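Local coordinates for coenzyme PQQ synthesis protein B (Methylobacterium extorquens, PDB 4Z7R) that may take part in moving pyrroloquinoline quinone or its precursor to the periplasm, and belongs to the metallo-beta-lactamase-like proteins of PQQ biosynthesis, at residues D211-D216 with R286-A291; Q242-G245 with S249-S252. All coordinates share one frame; numbering follows the deposited sequence.

Contact 1. Residues D211-D216 with R286-A291; sequences DALLFD and RGWTVA
W288 reaches with the six-membered end of its indole to L213 and F215, bringing its outer carbon CH2 to 3.8 Å from L213 CD2 and 4.0 Å from F215 CB. The two approaches differ: F215 CB arrives at the indole edge, near the ring plane, whereas L213 CD2 comes in obliquely. The F215 contact is made by its CB methylene and is not a ring stack; CH2 stands oblique to the phenyl ring. The backbones stay well apart, the nearest CA atoms, of L213 and W288, being 9.7 Å from each other. That spacing fits two strands of one of the two mixed sheets of the metallo-beta-lactamase-like fold with a third between them: 260-264 runs parallel to both 212-216 and 288-290, the latter an outermost strand of the sheet within this chain. W288 stacks on F263 and touches R261, both of the middle strand, while its far end meets buried L213 and F215 beyond. With CG anti to the carbonyl carbon (chi1 -76°), the indole carries the contact although its CB does not point at the other strand. Just before W288, G287 with its positive phi is the C-prime residue of the Schellman motif ending helix 278-285.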
loop_
_atom_site.group_PDB
_atom_site.type_symbol
_atom_site.label_atom_id
_atom_site.label_comp_id
_atom_site.label_asym_id
_atom_site.label_seq_id
_atom_site.Cartn_x
_atom_site.Cartn_y
_atom_site.Cartn_z
ATOM N N ASP A 211 8.958 10.145 28.120
ATOM C CA ASP A 211 8.120 11.311 27.893
ATOM C C ASP A 211 6.868 10.947 27.109
ATOM O O ASP A 211 5.826 11.584 27.254
ATOM C CB ASP A 211 8.904 12.393 27.158
ATOM C CG ASP A 211 10.105 12.859 27.945
ATOM O OD1 ASP A 211 9.912 13.623 28.912
ATOM O OD2 ASP A 211 11.234 12.448 27.606
ATOM N N ALA A 212 6.977 9.922 26.271
ATOM C CA ALA A 212 5.813 9.405 25.564
ATOM C C ALA A 212 5.908 7.904 25.344
ATOM O O ALA A 212 6.989 7.368 25.089
ATOM C CB ALA A 212 5.638 10.118 24.230
ATOM N N LEU A 213 4.763 7.236 25.453
ATOM C CA LEU A 213 4.651 5.829 25.100
ATOM C C LEU A 213 3.606 5.645 24.008
ATOM O O LEU A 213 2.453 6.035 24.169
ATOM C CB LEU A 213 4.284 4.977 26.319
ATOM C CG LEU A 213 3.908 3.531 25.980
ATOM C CD1 LEU A 213 5.103 2.757 25.431
ATOM C CD2 LEU A 213 3.311 2.823 27.192
ATOM N N LEU A 214 4.021 5.067 22.889
ATOM C CA LEU A 214 3.085 4.688 21.842
ATOM C C LEU A 214 2.988 3.172 21.861
ATOM O O LEU A 214 3.970 2.476 21.591
ATOM C CB LEU A 214 3.534 5.211 20.476
ATOM C CG LEU A 214 3.139 6.647 20.100
ATOM C CD1 LEU A 214 3.570 7.675 21.147
ATOM C CD2 LEU A 214 3.707 7.003 18.736
ATOM N N PHE A 215 1.808 2.663 22.197
ATOM C CA PHE A 215 1.669 1.258 22.569
ATOM C C PHE A 215 0.523 0.528 21.866
ATOM O O PHE A 215 -0.507 1.124 21.543
ATOM C CB PHE A 215 1.495 1.150 24.088
ATOM C CG PHE A 215 1.582 -0.254 24.612
ATOM C CD1 PHE A 215 2.815 -0.849 24.837
ATOM C CD2 PHE A 215 0.434 -0.975 24.893
ATOM C CE1 PHE A 215 2.899 -2.142 25.321
ATOM C CE2 PHE A 215 0.511 -2.269 25.382
ATOM C CZ PHE A 215 1.747 -2.853 25.596
ATOM N N ASP A 216 0.746 -0.764 21.632
ATOM C CA ASP A 216 -0.245 -1.712 21.117
ATOM C C ASP A 216 -1.637 -1.441 21.681
ATOM O O ASP A 216 -1.879 -1.627 22.871
ATOM C CB ASP A 216 0.210 -3.138 21.455
ATOM C CG ASP A 216 -0.595 -4.219 20.745
ATOM O OD1 ASP A 216 -1.781 -4.010 20.412
ATOM O OD2 ASP A 216 -0.018 -5.305 20.524
ATOM N N ARG A 286 -8.648 7.120 31.760
ATOM C CA ARG A 286 -7.549 6.399 32.386
ATOM C C ARG A 286 -6.199 6.864 31.840
ATOM O O ARG A 286 -5.179 6.200 32.029
ATOM C CB ARG A 286 -7.732 4.889 32.196
ATOM C CG ARG A 286 -8.798 4.297 33.117
ATOM C CD ARG A 286 -9.104 2.842 32.800
ATOM N NE ARG A 286 -9.937 2.707 31.609
ATOM C CZ ARG A 286 -10.116 1.568 30.948
ATOM N NH1 ARG A 286 -10.892 1.538 29.873
ATOM N NH2 ARG A 286 -9.521 0.459 31.364
ATOM N N GLY A 287 -6.200 8.010 31.165
ATOM C CA GLY A 287 -4.962 8.671 30.783
ATOM C C GLY A 287 -4.400 8.325 29.417
ATOM O O GLY A 287 -3.243 8.632 29.126
ATOM N N TRP A 288 -5.205 7.695 28.569
ATOM C CA TRP A 288 -4.718 7.274 27.259
ATOM C C TRP A 288 -5.314 8.071 26.103
ATOM O O TRP A 288 -6.516 8.323 26.059
ATOM C CB TRP A 288 -4.998 5.787 27.052
ATOM C CG TRP A 288 -4.064 4.908 27.817
ATOM C CD1 TRP A 288 -4.181 4.531 29.122
ATOM C CD2 TRP A 288 -2.857 4.308 27.332
ATOM N NE1 TRP A 288 -3.125 3.727 29.479
ATOM C CE2 TRP A 288 -2.298 3.576 28.397
ATOM C CE3 TRP A 288 -2.196 4.318 26.099
ATOM C CZ2 TRP A 288 -1.111 2.858 28.268
ATOM C CZ3 TRP A 288 -1.019 3.605 25.973
ATOM C CH2 TRP A 288 -0.488 2.884 27.050
ATOM N N THR A 289 -4.455 8.472 25.172
ATOM C CA THR A 289 -4.892 9.072 23.914
ATOM C C THR A 289 -5.070 7.995 22.844
ATOM O O THR A 289 -4.249 7.085 22.725
ATOM C CB THR A 289 -3.884 10.136 23.415
ATOM O OG1 THR A 289 -3.873 11.250 24.314
ATOM C CG2 THR A 289 -4.248 10.625 22.015
ATOM N N VAL A 290 -6.150 8.091 22.076
ATOM C CA VAL A 290 -6.350 7.210 20.933
ATOM C C VAL A 290 -5.825 7.892 19.673
ATOM O O VAL A 290 -6.360 8.911 19.244
ATOM C CB VAL A 290 -7.837 6.832 20.766
ATOM C CG1 VAL A 290 -8.066 6.100 19.453
ATOM C CG2 VAL A 290 -8.294 5.990 21.945
ATOM N N ALA A 291 -4.763 7.340 19.097
ATOM C CA ALA A 291 -4.087 7.990 17.979
ATOM C C ALA A 291 -4.945 8.019 16.722
ATOM O O ALA A 291 -5.732 7.107 16.472
ATOM C CB ALA A 291 -2.767 7.304 17.682
#

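Contact 2. Residues Q242-G245 with S249-S252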
loop_
_atom_site.group_PDB
_atom_site.type_symbol
_atom_site.label_atom_id
_atom_site.label_comp_id
_atom_site.label_asym_id
_atom_site.label_seq_id
_atom_site.Cartn_x
_atom_site.Cartn_y
_atom_site.Cartn_z
ATOM N N GLN A 242 -4.836 -7.128 25.575
ATOM C CA GLN A 242 -5.994 -6.242 25.476
ATOM C C GLN A 242 -5.854 -5.037 26.402
ATOM O O GLN A 242 -5.096 -5.075 27.372
ATOM C CB GLN A 242 -7.287 -7.004 25.794
ATOM C CG GLN A 242 -7.560 -7.193 27.279
ATOM C CD GLN A 242 -6.622 -8.185 27.928
ATOM O OE1 GLN A 242 -5.962 -8.969 27.247
ATOM N NE2 GLN A 242 -6.550 -8.151 29.253
ATOM N N MET A 243 -6.589 -3.971 26.094
ATOM C CA MET A 243 -6.551 -2.743 26.888
ATOM C C MET A 243 -7.128 -2.922 28.291
ATOM O O MET A 243 -6.536 -2.485 29.279
ATOM C CB MET A 243 -7.317 -1.619 26.182
ATOM C CG MET A 243 -6.761 -1.191 24.833
ATOM S SD MET A 243 -7.858 0.000 24.034
ATOM C CE MET A 243 -6.794 0.636 22.743
ATOM N N ASN A 244 -8.296 -3.555 28.367
ATOM C CA ASN A 244 -9.074 -3.600 29.602
ATOM C C ASN A 244 -8.737 -4.752 30.540
ATOM O O ASN A 244 -8.012 -5.679 30.182
ATOM C CB ASN A 244 -10.570 -3.662 29.277
ATOM C CG ASN A 244 -11.169 -2.296 29.014
ATOM O OD1 ASN A 244 -10.532 -1.270 29.248
ATOM N ND2 ASN A 244 -12.409 -2.277 28.539
ATOM N N GLY A 245 -9.288 -4.677 31.748
ATOM C CA GLY A 245 -9.161 -5.740 32.726
ATOM C C GLY A 245 -8.000 -5.491 33.663
ATOM O O GLY A 245 -7.111 -4.695 33.365
ATOM N N SER A 249 -3.465 -3.946 29.470
ATOM C CA SER A 249 -2.346 -3.022 29.306
ATOM C C SER A 249 -2.517 -1.732 30.110
ATOM O O SER A 249 -1.556 -1.236 30.698
ATOM C CB SER A 249 -2.154 -2.690 27.824
ATOM O OG SER A 249 -3.317 -2.089 27.280
ATOM N N ILE A 250 -3.732 -1.193 30.138
ATOM C CA ILE A 250 -3.993 0.039 30.874
ATOM C C ILE A 250 -3.685 -0.135 32.363
ATOM O O ILE A 250 -2.987 0.684 32.964
ATOM C CB ILE A 250 -5.448 0.503 30.704
ATOM C CG1 ILE A 250 -5.745 0.790 29.228
ATOM C CG2 ILE A 250 -5.715 1.737 31.556
ATOM C CD1 ILE A 250 -7.182 1.199 28.955
ATOM N N ALA A 251 -4.191 -1.216 32.947
ATOM C CA ALA A 251 -3.933 -1.514 34.349
ATOM C C ALA A 251 -2.463 -1.850 34.586
ATOM O O ALA A 251 -1.873 -1.416 35.574
ATOM C CB ALA A 251 -4.817 -2.656 34.819
ATOM N N SER A 252 -1.875 -2.625 33.679
ATOM C CA SER A 252 -0.496 -3.074 33.845
ATOM C C SER A 252 0.496 -1.915 33.785
ATOM O O SER A 252 1.553 -1.972 34.403
ATOM C CB SER A 252 -0.137 -4.115 32.781
ATOM O OG SER A 252 -0.924 -5.288 32.925
HETATM O O HOH W 1 -6.630 -2.470 32.045
#
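M243, S249 and I250 bury the most surface in this contact, and the backbone carbonyl of M243 is its polar centre. I250 N donates to M243 O over 3.2 Å, in the carbonyl plane and on a lone pair, while a water donates to the same oxygen from 2.8 Å. One residue earlier on both segments, S249 N donates to Q242 O in a shorter bond of 2.9 Å, again in the carbonyl plane. The water also donates to G245 O and accepts from A251 N at 2.9 Å. Loop carbonyls and one ordered water thus take up three successive amides, of S249, I250 and A251, at the N-terminal start of helix 249-252, where N-H groups have no carbonyl partner within the helix.

Side chains fill in round these bonds. S249 OG, at chi1 60°, is turned between its own backbone N and carbonyl carbon and lies 3.3 Å from M243 CA. CG1 of I250 packs against the side of M243 O, at 3.4 Å, and its CD1 ends against M243 CB at 4.0 Å. The M243 chain runs on extended and away from the helix. Within the loop, Q242 NE2 donates to N244 O at 3.0 Å, nearly in line with the C=O bond (173°) and close to its own amide plane, which fixes the rotation of the carboxamide.

N244 lies beside I250, pointing the same way, while its carboxamide hydrogen-bonds outside the contact, OD1 to R286 and ND2 to E221. The pairing joins the loop after helix 235-238 to helix 249-252, with M243, S249 and I250 all touching F263 of strand 260-264.

How the contacts relate
Contact 2 is nested in the chain loop that contact 1 closes, and their centres lie 12 Å apart. They touch directly. R286 NH1 is 2.9 Å from N244 OD1, a probable hydrogen bond, and R286 NH2 packs 3.4 Å from I250 CD1. F215 CE2 comes within 3.6 Å of S249 CB, and W288 NE1 within 3.9 Å of I250 CG2. Helix 249-252 thereby meets the side chains of both segments of contact 1, with F263 as a shared neighbour. The side chains of F215 and M243 are about 13 and 14 Å, respectively, from a bound zinc ion, and neither contact includes a zinc ligand.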